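Local coordinates for protein extracellular ligand-binding receptor (Verminephrobacter eiseniae, PDB 4M88) that probably captures an amino acid outside the cytoplasmic membrane and delivers it to an ABC transporter, as periplasmic binding proteins of the leucine-binding family do, at residues I10-P16 with E50-F55; L73-M79 with V98-V104; P105-R111 with R122-K126; V212-A216 with Q237-V242; F270-M274 with Y284-L289. All blocks are in the same frame, centred on the assembly; numbering follows the deposited sequence.

Interaction 1: I10-P16 with E50-F55; sequences IGPFTGP and EADDRF
Two parallel strands end side by side, Ile10 paired with Ala51 (CA-CA 4.8 Å) and Gly11 with Asp52. Gly11 N donates to Ala51 O (3.0 Å) and Asp53 N to Gly11 O (2.9 Å). Pro12 centres an inverse gamma turn. Beyond it Asp52, chi1 t, makes the direct side-chain bonds: OD1 accepts from Thr14 N (3.2 Å), and OD2 takes the Thr14 hydroxyl (chi1 p) in a very short bond from OG1 (2.5 Å). Asp52 OD1 also accepts from Arg54 N, an Asx turn; its short carboxylate serves amides and hydroxyl at once. Asp53, chi1 p, makes a second Asx turn to Phe55 N, and a water links its OD2 with Ile10 O. Phe55, chi1 t, meets Pro16 (CD2 to CG 3.5 Å) and Pro12 (CB to CB 3.9 Å). Backbone angles at Gly15 (110°/-166°) call for glycine. Phe13, chi1 m, brings its ring edge to Ala51 O (CE2 3.5 Å). Strands 4-11 and 45-52, joined through helix 18-37, form a beta-alpha-beta unit, as in periplasmic binding proteins.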
# COMPACT_ATOMS: atom_id res chain seq x y z
N ILE A 10 5.62 1.93 -13.41
CA ILE A 10 4.60 2.83 -13.93
C ILE A 10 3.83 3.37 -12.74
O ILE A 10 3.32 2.61 -11.92
CB ILE A 10 3.63 2.11 -14.87
CG1 ILE A 10 4.39 1.51 -16.06
CG2 ILE A 10 2.57 3.08 -15.36
CD1 ILE A 10 3.49 0.69 -17.00
N GLY A 11 3.75 4.70 -12.62
CA GLY A 11 3.20 5.27 -11.41
C GLY A 11 2.55 6.61 -11.66
O GLY A 11 2.79 7.24 -12.69
N PRO A 12 1.70 7.05 -10.73
CA PRO A 12 1.03 8.34 -10.88
C PRO A 12 1.95 9.49 -10.46
O PRO A 12 1.70 10.15 -9.44
CB PRO A 12 -0.16 8.21 -9.93
CG PRO A 12 0.33 7.27 -8.85
CD PRO A 12 1.26 6.30 -9.54
N PHE A 13 3.01 9.73 -11.23
CA PHE A 13 4.01 10.73 -10.86
C PHE A 13 3.52 12.17 -10.95
O PHE A 13 4.03 13.06 -10.25
CB PHE A 13 5.29 10.52 -11.66
CG PHE A 13 5.96 9.22 -11.36
CD1 PHE A 13 6.53 8.99 -10.11
CD2 PHE A 13 6.01 8.20 -12.31
CE1 PHE A 13 7.15 7.79 -9.81
CE2 PHE A 13 6.63 6.99 -12.02
CZ PHE A 13 7.20 6.79 -10.77
N THR A 14 2.54 12.42 -11.80
CA THR A 14 1.87 13.71 -11.79
C THR A 14 0.42 13.53 -11.34
O THR A 14 -0.18 12.48 -11.58
CB THR A 14 1.93 14.40 -13.17
OG1 THR A 14 1.41 13.53 -14.17
CG2 THR A 14 3.36 14.72 -13.53
N GLY A 15 -0.13 14.52 -10.65
CA GLY A 15 -1.48 14.43 -10.16
C GLY A 15 -1.52 14.30 -8.65
O GLY A 15 -0.51 14.52 -7.99
N PRO A 16 -2.68 13.93 -8.10
CA PRO A 16 -2.92 14.02 -6.66
C PRO A 16 -2.12 13.01 -5.84
O PRO A 16 -2.06 13.15 -4.62
CB PRO A 16 -4.43 13.77 -6.52
CG PRO A 16 -4.80 13.02 -7.74
CD PRO A 16 -3.89 13.51 -8.84
N GLU A 50 11.08 4.54 -15.60
CA GLU A 50 9.85 5.03 -14.99
C GLU A 50 8.94 5.56 -16.07
O GLU A 50 9.40 5.99 -17.14
CB GLU A 50 10.16 6.16 -14.00
CG GLU A 50 10.98 5.71 -12.81
CD GLU A 50 12.25 6.52 -12.62
OE1 GLU A 50 12.68 7.20 -13.57
OE2 GLU A 50 12.81 6.47 -11.51
N ALA A 51 7.65 5.54 -15.80
CA ALA A 51 6.68 6.07 -16.74
C ALA A 51 5.52 6.59 -15.93
O ALA A 51 5.11 5.97 -14.96
CB ALA A 51 6.23 4.98 -17.71
N ASP A 52 5.00 7.75 -16.33
CA ASP A 52 3.93 8.42 -15.60
C ASP A 52 2.56 8.08 -16.18
O ASP A 52 2.31 8.36 -17.36
CB ASP A 52 4.18 9.94 -15.66
CG ASP A 52 3.12 10.76 -14.94
OD1 ASP A 52 2.38 10.22 -14.09
OD2 ASP A 52 3.03 11.97 -15.23
N ASP A 53 1.69 7.48 -15.37
CA ASP A 53 0.32 7.15 -15.81
C ASP A 53 -0.67 8.25 -15.47
O ASP A 53 -1.85 8.19 -15.84
CB ASP A 53 -0.14 5.77 -15.27
CG ASP A 53 -0.29 5.73 -13.73
OD1 ASP A 53 -0.79 6.72 -13.13
OD2 ASP A 53 0.07 4.69 -13.12
N ARG A 54 -0.18 9.28 -14.76
CA ARG A 54 -0.96 10.49 -14.48
C ARG A 54 -2.22 10.22 -13.65
O ARG A 54 -3.21 10.95 -13.76
CB ARG A 54 -1.34 11.22 -15.78
CG ARG A 54 -0.18 11.48 -16.72
CD ARG A 54 -0.60 12.29 -17.94
NE ARG A 54 -1.65 11.63 -18.72
CZ ARG A 54 -1.43 10.64 -19.59
NH1 ARG A 54 -0.20 10.17 -19.79
NH2 ARG A 54 -2.45 10.12 -20.26
N PHE A 55 -2.18 9.17 -12.83
CA PHE A 55 -3.33 8.78 -12.00
C PHE A 55 -4.60 8.54 -12.82
O PHE A 55 -5.68 9.00 -12.45
CB PHE A 55 -3.62 9.83 -10.92
CG PHE A 55 -4.46 9.30 -9.79
CD1 PHE A 55 -4.15 8.08 -9.20
CD2 PHE A 55 -5.53 10.03 -9.31
CE1 PHE A 55 -4.91 7.58 -8.15
CE2 PHE A 55 -6.30 9.54 -8.26
CZ PHE A 55 -5.99 8.32 -7.68
O HOH W 1 0.60 2.70 -11.73

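Interaction 2: L73-M79 with V98-V104; sequences LALISPM and VVVVNGV
Strands 74-76 and 99-101 run parallel, their axes 4.7 Å apart and inclined at 23°. Ala74 pairs with Val99, Leu75 with Val100 and Ile76 with Val101, CA-CA 4.8 to 5.1 Å. The backbone bonds alternate: Val99 N to Leu73 O (3.3 Å), Leu75 N to Val99 O (2.9 Å), Val101 N to Leu75 O (2.9 Å) and Ser77 N to Val101 O (2.7 Å). Ser77 and Asn102 turn through positive phi (46° and 76°), and the chains meet again where Val104 N donates to Pro78 O (2.9 Å), beside the bridge between Met79 and Val104. On one face, Ala74 CB touches Val99 CG1 (3.7 Å) and Ile76 CD1 approaches Val101 CB (4.3 Å); on the other lie Leu75 and Val100. The beta-branched valines suit extended backbone; Ala74 and Val99 touch Leu315 of helix 312-321. Pro78 CD rests on Val100 CG1 (3.6 Å), and CE of Met79, a selenomethionine with chi1 and chi2 t, on Val104 CG1 (3.8 Å). Asn102 ND2 donates to Ser77 OG (3.2 Å) and also to Glu290. Apolar side chains thus fill both faces and backbone bonds satisfy most strand amides and carbonyls, though buried Asn102 O has no partner in the model.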
# COMPACT_ATOMS: atom_id res chain seq x y z
N LEU A 73 11.84 -7.36 -16.54
CA LEU A 73 11.51 -8.63 -15.89
C LEU A 73 10.27 -8.44 -15.05
O LEU A 73 9.45 -9.35 -14.91
CB LEU A 73 12.65 -9.08 -14.97
CG LEU A 73 13.76 -9.92 -15.60
CD1 LEU A 73 14.55 -9.10 -16.59
CD2 LEU A 73 14.67 -10.48 -14.53
N ALA A 74 10.15 -7.24 -14.47
CA ALA A 74 9.06 -6.97 -13.54
C ALA A 74 8.68 -5.51 -13.58
O ALA A 74 9.52 -4.64 -13.83
CB ALA A 74 9.47 -7.34 -12.10
N LEU A 75 7.39 -5.26 -13.36
CA LEU A 75 6.89 -3.93 -13.06
C LEU A 75 6.69 -3.89 -11.56
O LEU A 75 6.11 -4.81 -10.98
CB LEU A 75 5.56 -3.69 -13.78
CG LEU A 75 5.68 -3.65 -15.30
CD1 LEU A 75 4.31 -3.50 -15.95
CD2 LEU A 75 6.60 -2.52 -15.76
N ILE A 76 7.19 -2.84 -10.92
CA ILE A 76 7.22 -2.80 -9.47
C ILE A 76 6.15 -1.88 -8.93
O ILE A 76 6.13 -0.70 -9.28
CB ILE A 76 8.58 -2.32 -8.92
CG1 ILE A 76 9.73 -3.11 -9.53
CG2 ILE A 76 8.59 -2.41 -7.38
CD1 ILE A 76 9.65 -4.59 -9.24
N SER A 77 5.27 -2.44 -8.11
CA SER A 77 4.29 -1.67 -7.32
C SER A 77 3.53 -0.56 -8.08
O SER A 77 3.65 0.61 -7.74
CB SER A 77 4.96 -1.10 -6.06
OG SER A 77 3.99 -0.74 -5.10
N PRO A 78 2.76 -0.94 -9.12
CA PRO A 78 1.86 0.07 -9.68
C PRO A 78 0.91 0.59 -8.61
O PRO A 78 0.52 -0.15 -7.70
CB PRO A 78 1.10 -0.68 -10.78
CG PRO A 78 1.20 -2.14 -10.38
CD PRO A 78 2.57 -2.26 -9.75
N MSE A 79 0.56 1.87 -8.74
CA MSE A 79 -0.24 2.57 -7.75
C MSE A 79 -1.39 3.30 -8.42
O MSE A 79 -1.19 4.04 -9.39
CB MSE A 79 0.64 3.55 -6.98
CG MSE A 79 -0.13 4.57 -6.18
SE MSE A 79 1.12 5.75 -5.23
CE MSE A 79 1.22 4.71 -3.60
N VAL A 98 5.91 -10.75 -18.30
CA VAL A 98 6.32 -9.88 -17.22
C VAL A 98 5.65 -10.35 -15.94
O VAL A 98 4.66 -11.08 -15.98
CB VAL A 98 5.92 -8.42 -17.52
CG1 VAL A 98 4.41 -8.21 -17.34
CG2 VAL A 98 6.70 -7.44 -16.64
N VAL A 99 6.21 -9.97 -14.79
CA VAL A 99 5.52 -10.19 -13.54
C VAL A 99 5.31 -8.82 -12.91
O VAL A 99 6.13 -7.90 -13.11
CB VAL A 99 6.31 -11.11 -12.61
CG1 VAL A 99 7.63 -10.54 -12.36
CG2 VAL A 99 5.63 -11.25 -11.31
N VAL A 100 4.19 -8.65 -12.22
CA VAL A 100 3.91 -7.39 -11.54
C VAL A 100 4.05 -7.67 -10.06
O VAL A 100 3.40 -8.57 -9.53
CB VAL A 100 2.49 -6.87 -11.83
CG1 VAL A 100 2.28 -5.54 -11.10
CG2 VAL A 100 2.28 -6.68 -13.32
N VAL A 101 4.93 -6.94 -9.39
CA VAL A 101 5.24 -7.22 -8.00
C VAL A 101 4.72 -6.10 -7.14
O VAL A 101 5.22 -4.97 -7.19
CB VAL A 101 6.75 -7.44 -7.77
CG1 VAL A 101 7.04 -7.64 -6.28
CG2 VAL A 101 7.22 -8.65 -8.56
N ASN A 102 3.69 -6.44 -6.36
CA ASN A 102 2.94 -5.52 -5.51
C ASN A 102 1.98 -4.64 -6.30
O ASN A 102 2.16 -4.40 -7.50
CB ASN A 102 3.85 -4.68 -4.60
CG ASN A 102 3.13 -4.25 -3.32
OD1 ASN A 102 2.42 -5.04 -2.70
ND2 ASN A 102 3.29 -2.98 -2.95
N GLY A 103 0.95 -4.17 -5.61
CA GLY A 103 -0.03 -3.27 -6.18
C GLY A 103 -0.60 -2.46 -5.04
O GLY A 103 -0.80 -2.99 -3.94
N VAL A 104 -0.81 -1.17 -5.29
CA VAL A 104 -1.43 -0.27 -4.32
C VAL A 104 -2.61 0.39 -5.01
O VAL A 104 -2.43 1.00 -6.07
CB VAL A 104 -0.46 0.84 -3.90
CG1 VAL A 104 -1.13 1.82 -2.93
CG2 VAL A 104 0.79 0.24 -3.30

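Interaction 3: P105-R111 with R122-K126; sequences PGAESLR and RAGDK
Gly106 CA lies 4.6 Å from Gly124 CA, where the turn after the cis peptide bond preceding Pro105 meets the start of helix 125-138. Gly106 O accepts from Asp125 N (2.8 Å, 164°), satisfying an amide of the first helical turn. A CB on Gly106 would crowd Gly124 CA and Arg122 CD, which suits glycine here. A water extends this bond, donating to Gly106 O (2.9 Å) and Glu108 OE1 (2.7 Å) and accepting from Lys126 N (3.0 Å); Glu108 OE2 is taken by Thr112. The second link is Arg111, chi1 and chi2 t, chi3 m: NH1 gives Arg122 O a nearly straight bond (2.9 Å, 172°), while NH2 reaches the same oxygen through a second water (NH2 to water 3.1 Å, water to Arg122 O 2.8 Å). Gly124 N lies over the guanidinium face, which a glycine permits. Arg122 forms a salt bridge with Glu290, while Asp125, chi1 m, bonds through OD1 to Tyr232 and through OD2 to a glycerol, probably from the crystallisation liquor, which may mark a pocket. Backbone groups are thus satisfied by one another, by the Arg111 guanidinium and by two waters.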
# COMPACT_ATOMS: atom_id res chain seq x y z
N PRO A 105 -3.81 0.33 -4.42
CA PRO A 105 -4.16 -0.21 -3.11
C PRO A 105 -4.37 -1.71 -3.15
O PRO A 105 -4.53 -2.28 -4.23
CB PRO A 105 -5.50 0.46 -2.81
CG PRO A 105 -6.13 0.58 -4.16
CD PRO A 105 -4.99 0.89 -5.11
N GLY A 106 -4.41 -2.32 -1.97
CA GLY A 106 -4.69 -3.74 -1.84
C GLY A 106 -6.17 -4.05 -1.80
O GLY A 106 -6.61 -4.93 -1.06
N ALA A 107 -6.96 -3.34 -2.62
CA ALA A 107 -8.41 -3.54 -2.65
C ALA A 107 -8.76 -4.99 -2.98
O ALA A 107 -8.08 -5.63 -3.80
CB ALA A 107 -9.06 -2.59 -3.64
N GLU A 108 -9.80 -5.51 -2.35
CA GLU A 108 -10.17 -6.90 -2.57
C GLU A 108 -10.54 -7.12 -4.04
O GLU A 108 -10.24 -8.16 -4.61
CB GLU A 108 -11.31 -7.33 -1.63
CG GLU A 108 -11.69 -8.81 -1.69
CD GLU A 108 -10.55 -9.76 -1.31
OE1 GLU A 108 -9.53 -9.32 -0.74
OE2 GLU A 108 -10.68 -10.98 -1.58
N SER A 109 -11.17 -6.11 -4.66
CA SER A 109 -11.61 -6.24 -6.05
C SER A 109 -10.45 -6.33 -7.05
O SER A 109 -10.65 -6.77 -8.18
CB SER A 109 -12.53 -5.07 -6.43
OG SER A 109 -11.87 -3.83 -6.26
N LEU A 110 -9.26 -5.91 -6.63
CA LEU A 110 -8.08 -5.95 -7.50
C LEU A 110 -7.26 -7.23 -7.26
O LEU A 110 -6.41 -7.62 -8.06
CB LEU A 110 -7.20 -4.72 -7.26
CG LEU A 110 -7.90 -3.37 -7.41
CD1 LEU A 110 -6.93 -2.24 -7.08
CD2 LEU A 110 -8.48 -3.21 -8.81
N ARG A 111 -7.54 -7.87 -6.14
CA ARG A 111 -6.76 -9.01 -5.67
C ARG A 111 -7.50 -10.32 -5.95
O ARG A 111 -6.91 -11.40 -6.07
CB ARG A 111 -6.55 -8.82 -4.16
CG ARG A 111 -5.76 -9.88 -3.47
CD ARG A 111 -5.48 -9.45 -2.06
NE ARG A 111 -4.56 -8.32 -2.00
CZ ARG A 111 -3.47 -8.30 -1.24
NH1 ARG A 111 -2.67 -7.24 -1.24
NH2 ARG A 111 -3.18 -9.35 -0.48
N ARG A 122 2.10 -6.45 0.06
CA ARG A 122 1.38 -5.95 1.22
C ARG A 122 0.16 -6.82 1.49
O ARG A 122 -0.41 -7.41 0.57
CB ARG A 122 0.90 -4.51 0.99
CG ARG A 122 0.00 -4.39 -0.24
CD ARG A 122 -0.81 -3.11 -0.21
NE ARG A 122 0.04 -1.98 0.16
CZ ARG A 122 -0.35 -0.97 0.94
NH1 ARG A 122 0.49 0.02 1.22
NH2 ARG A 122 -1.59 -0.96 1.42
N ALA A 123 -0.24 -6.89 2.76
CA ALA A 123 -1.49 -7.55 3.11
C ALA A 123 -2.64 -6.81 2.42
O ALA A 123 -2.53 -5.61 2.13
CB ALA A 123 -1.69 -7.54 4.62
N GLY A 124 -3.73 -7.51 2.16
CA GLY A 124 -4.85 -6.89 1.48
C GLY A 124 -5.71 -6.01 2.38
O GLY A 124 -5.68 -6.15 3.61
N ASP A 125 -6.45 -5.09 1.76
CA ASP A 125 -7.43 -4.26 2.46
C ASP A 125 -8.39 -5.12 3.28
O ASP A 125 -8.81 -4.71 4.36
CB ASP A 125 -8.23 -3.40 1.46
CG ASP A 125 -7.44 -2.21 0.94
OD1 ASP A 125 -6.24 -2.10 1.28
OD2 ASP A 125 -8.02 -1.40 0.18
N LYS A 126 -8.72 -6.31 2.79
CA LYS A 126 -9.71 -7.13 3.50
C LYS A 126 -9.20 -7.54 4.88
O LYS A 126 -9.91 -7.42 5.89
CB LYS A 126 -10.09 -8.36 2.67
CG LYS A 126 -11.12 -9.26 3.35
CD LYS A 126 -11.68 -10.29 2.38
CE LYS A 126 -12.52 -11.32 3.12
NZ LYS A 126 -13.34 -12.11 2.16
O HOH W 2 -8.01 -7.26 0.08
O HOH W 3 -0.43 -10.20 0.64

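Interaction 4: V212-A216 with Q237-V242; sequences VAGIA and QIVKVV
Helices 208-220 and 235-247 pack side by side through the parts 212-216 and 237-242, whose axes come within 9.8 Å and cross at -43°, with N-to-C directions more parallel than opposed. The nearest backbone pairs are Val212 with Ile238 (CA-CA 6.1 Å) and Ala216 with Val242 (6.0 Å), so four residues are climbed on each helix between them. Contacts come from Val212, Ile215 and Ala216 and from Gln237, Ile238, Val241 and Val242, a spacing that keeps them on one helix side. Val212, chi1 t, extends CG1 to CG2 of Val241 (3.5 Å), itself chi1 t. One turn on, small Ala216 offers a shallow place into which the other helix projects two valines: its CB lies 3.8 Å from Val242 CG1 and 4.0 Å from Val241 CG1, and Val242 CG1 reaches Ala216 CA at 3.6 Å. The small side chain of Ala216 suits this close approach. Deeper down, Ile215 and Ile238, both chi1 m and chi2 t, meet tip to tip through their CD1 atoms (3.8 Å), and Ile215 continues onto Leu227 and Val229 of the strand beneath. Branched aliphatic side chains and Ala216 make the contact, more buried at Ile215 and Ile238 than at Val241. This is the packing of neighbouring helices on the parallel part of an alpha/beta lobe, where the strand 227-229 runs between them in sequence.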
# COMPACT_ATOMS: atom_id res chain seq x y z
N VAL A 212 -6.45 11.92 4.03
CA VAL A 212 -6.00 13.13 4.71
C VAL A 212 -7.12 14.18 4.77
O VAL A 212 -7.41 14.76 5.83
CB VAL A 212 -4.75 13.71 4.05
CG1 VAL A 212 -4.33 14.99 4.76
CG2 VAL A 212 -3.60 12.70 4.11
N ALA A 213 -7.75 14.43 3.63
CA ALA A 213 -8.84 15.40 3.56
C ALA A 213 -10.01 14.97 4.43
O ALA A 213 -10.66 15.81 5.05
CB ALA A 213 -9.29 15.60 2.14
N GLY A 214 -10.28 13.66 4.48
CA GLY A 214 -11.39 13.14 5.26
C GLY A 214 -11.15 13.29 6.75
O GLY A 214 -12.06 13.65 7.50
N ILE A 215 -9.93 13.02 7.18
CA ILE A 215 -9.59 13.23 8.58
C ILE A 215 -9.78 14.70 8.94
O ILE A 215 -10.38 15.01 9.97
CB ILE A 215 -8.14 12.81 8.87
CG1 ILE A 215 -7.99 11.29 8.71
CG2 ILE A 215 -7.75 13.23 10.29
CD1 ILE A 215 -6.54 10.80 8.80
N ALA A 216 -9.29 15.60 8.11
CA ALA A 216 -9.38 17.02 8.43
C ALA A 216 -10.84 17.45 8.51
O ALA A 216 -11.21 18.22 9.39
CB ALA A 216 -8.63 17.85 7.42
N GLN A 237 1.95 13.05 7.47
CA GLN A 237 1.03 13.73 6.55
C GLN A 237 -0.20 14.20 7.30
O GLN A 237 -0.76 15.27 7.01
CB GLN A 237 0.60 12.80 5.40
CG GLN A 237 1.70 12.47 4.40
CD GLN A 237 1.28 11.43 3.36
OE1 GLN A 237 0.57 10.46 3.67
NE2 GLN A 237 1.72 11.62 2.12
N ILE A 238 -0.63 13.40 8.27
CA ILE A 238 -1.80 13.75 9.08
C ILE A 238 -1.49 14.94 10.00
O ILE A 238 -2.27 15.89 10.07
CB ILE A 238 -2.32 12.54 9.87
CG1 ILE A 238 -2.65 11.39 8.92
CG2 ILE A 238 -3.53 12.94 10.72
CD1 ILE A 238 -2.95 10.07 9.63
N VAL A 239 -0.33 14.92 10.66
CA VAL A 239 0.07 16.01 11.54
C VAL A 239 0.29 17.33 10.79
O VAL A 239 -0.02 18.41 11.29
CB VAL A 239 1.32 15.65 12.37
CG1 VAL A 239 1.77 16.83 13.23
CG2 VAL A 239 1.03 14.44 13.23
N LYS A 240 0.81 17.23 9.57
CA LYS A 240 1.01 18.40 8.72
C LYS A 240 -0.29 19.20 8.57
O LYS A 240 -0.29 20.43 8.61
CB LYS A 240 1.51 17.96 7.33
CG LYS A 240 2.06 19.09 6.48
CD LYS A 240 3.34 19.63 7.10
CE LYS A 240 3.63 21.06 6.68
NZ LYS A 240 4.69 21.67 7.54
N VAL A 241 -1.40 18.48 8.44
CA VAL A 241 -2.69 19.11 8.17
C VAL A 241 -3.47 19.48 9.44
O VAL A 241 -3.87 20.64 9.59
CB VAL A 241 -3.56 18.25 7.22
CG1 VAL A 241 -4.87 18.96 6.91
CG2 VAL A 241 -2.80 17.97 5.93
N VAL A 242 -3.67 18.53 10.35
CA VAL A 242 -4.50 18.78 11.53
C VAL A 242 -3.72 18.95 12.84
O VAL A 242 -4.32 19.16 13.90
CB VAL A 242 -5.58 17.69 11.73
CG1 VAL A 242 -6.55 17.66 10.56
CG2 VAL A 242 -4.94 16.31 11.92

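Interaction 5: F270-M274 with Y284-L289; sequences FQAAM and YTEFQL
The ring of Phe270, chi1 t, lies beneath Leu289, whose CD1 sits 3.9 Å from the Phe270 ring centroid and 22° off its normal in a CH-pi contact; Phe270 CE1 also touches Leu289 CA (3.6 Å). The ring edge meets Tyr284 CB (CE2 to CB 3.8 Å), and the two aromatic rings stand oblique, centroids 5.4 Å apart and planes at 74°. Tyr284, chi1 m, reaches back over helix 265-277: CG of Met274, a selenomethionine with three m torsions, lies over its face (CG to centroid 4.2 Å), and SE makes a Met-aromatic contact, 5.5 Å from the Tyr284 centroid. Met274 CE ends against Gln288 CD (3.4 Å), while Gln271 CG approaches Tyr284 CE2 (3.7 Å). The unbranched methionine-type side chain can follow the flat ring, and Tyr284 OH is hydrogen-bonded with Lys275. Along the chain Tyr284 is extended (phi -114°, psi 164°) before Thr285, the N-cap of helix 286-303. Thr285 OG1 accepts from Gln288 N (3.2 Å) and Thr285 N donates to Gln288 OE1 (2.9 Å), leaving Gln288 NE2 to bond Gln26. Helix 265-277 thus packs on the residue leading into helix 286-303 and on that helix's first turn, closed by a capping box with Gln288 as side-chain acceptor.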
# COMPACT_ATOMS: atom_id res chain seq x y z
N PHE A 270 16.82 -1.07 5.26
CA PHE A 270 16.06 -0.05 4.56
C PHE A 270 16.61 1.33 4.91
O PHE A 270 16.86 2.14 4.04
CB PHE A 270 14.58 -0.16 4.94
CG PHE A 270 13.79 1.09 4.65
CD1 PHE A 270 13.50 1.47 3.34
CD2 PHE A 270 13.30 1.87 5.69
CE1 PHE A 270 12.77 2.62 3.07
CE2 PHE A 270 12.56 3.02 5.43
CZ PHE A 270 12.29 3.40 4.12
N GLN A 271 16.79 1.60 6.20
CA GLN A 271 17.28 2.91 6.61
C GLN A 271 18.67 3.17 6.05
O GLN A 271 18.96 4.28 5.60
CB GLN A 271 17.23 3.07 8.13
CG GLN A 271 15.79 3.20 8.65
CD GLN A 271 15.63 2.60 10.03
OE1 GLN A 271 16.61 2.19 10.66
NE2 GLN A 271 14.40 2.53 10.51
N ALA A 272 19.52 2.15 6.04
CA ALA A 272 20.86 2.30 5.48
C ALA A 272 20.79 2.63 3.99
O ALA A 272 21.56 3.45 3.48
CB ALA A 272 21.68 1.05 5.72
N ALA A 273 19.86 1.98 3.29
CA ALA A 273 19.70 2.21 1.85
C ALA A 273 19.22 3.64 1.60
O ALA A 273 19.68 4.30 0.67
CB ALA A 273 18.75 1.18 1.24
N MSE A 274 18.30 4.11 2.43
CA MSE A 274 17.80 5.48 2.31
C MSE A 274 18.86 6.54 2.61
O MSE A 274 18.91 7.56 1.91
CB MSE A 274 16.55 5.69 3.19
CG MSE A 274 15.33 4.87 2.75
SE MSE A 274 14.68 5.41 0.97
CE MSE A 274 13.96 7.15 1.43
N TYR A 284 11.34 8.76 7.38
CA TYR A 284 10.87 7.94 6.25
C TYR A 284 9.37 7.65 6.30
O TYR A 284 8.73 7.84 7.33
CB TYR A 284 11.64 6.62 6.19
CG TYR A 284 13.12 6.87 6.16
CD1 TYR A 284 13.67 7.76 5.25
CD2 TYR A 284 13.97 6.26 7.08
CE1 TYR A 284 15.03 8.03 5.24
CE2 TYR A 284 15.32 6.51 7.07
CZ TYR A 284 15.85 7.39 6.15
OH TYR A 284 17.20 7.64 6.15
N THR A 285 8.82 7.21 5.17
CA THR A 285 7.40 6.88 5.09
C THR A 285 7.17 5.41 4.75
O THR A 285 8.09 4.70 4.29
CB THR A 285 6.66 7.70 4.03
OG1 THR A 285 7.04 7.25 2.72
CG2 THR A 285 7.00 9.17 4.17
N GLU A 286 5.93 4.96 4.93
CA GLU A 286 5.52 3.61 4.61
C GLU A 286 5.62 3.33 3.11
O GLU A 286 5.91 2.21 2.69
CB GLU A 286 4.09 3.38 5.10
CG GLU A 286 3.92 3.44 6.63
CD GLU A 286 3.78 4.86 7.17
OE1 GLU A 286 3.97 5.83 6.41
OE2 GLU A 286 3.47 4.99 8.38
N PHE A 287 5.39 4.34 2.28
CA PHE A 287 5.51 4.14 0.84
C PHE A 287 6.96 3.93 0.40
O PHE A 287 7.22 3.14 -0.51
CB PHE A 287 4.85 5.26 0.05
CG PHE A 287 3.36 5.15 0.00
CD1 PHE A 287 2.76 3.92 -0.29
CD2 PHE A 287 2.55 6.23 0.30
CE1 PHE A 287 1.37 3.79 -0.31
CE2 PHE A 287 1.17 6.11 0.28
CZ PHE A 287 0.58 4.88 -0.03
N GLN A 288 7.89 4.63 1.02
CA GLN A 288 9.31 4.36 0.75
C GLN A 288 9.64 2.92 1.12
O GLN A 288 10.31 2.22 0.37
CB GLN A 288 10.20 5.33 1.54
CG GLN A 288 10.11 6.74 0.97
CD GLN A 288 10.67 7.79 1.89
OE1 GLN A 288 10.86 7.54 3.08
NE2 GLN A 288 10.93 8.98 1.35
N LEU A 289 9.17 2.46 2.27
CA LEU A 289 9.48 1.10 2.70
C LEU A 289 8.81 0.09 1.79
O LEU A 289 9.39 -0.95 1.47
CB LEU A 289 9.09 0.88 4.17
CG LEU A 289 9.31 -0.54 4.70
CD1 LEU A 289 10.75 -0.97 4.53
CD2 LEU A 289 8.93 -0.58 6.18

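How the interactions relate
The five contacts follow one another along the chain. Interactions 1 and 2 belong to one parallel sheet, with centres about 14 Å apart, strands 4-11 and 74-76 being neighbours; Pro12 CD meets Met79 O at 3.3 Å. Interaction 3 continues from strand 99-101, its centre about 14 Å from that of interaction 2. Phe287 of interaction 5 packs on Met79, Val104 and Arg122, so helix 286-303 lies against the strand ends of interaction 2. Interaction 4 is apart, about 29 Å between centres from interaction 2, beside the mixed sheet. Two sheets flanked by helices fit the two-lobed periplasmic binding protein fold, in which ligand is probably held between the lobes; Tyr232, near interaction 3, comes from the second lobe.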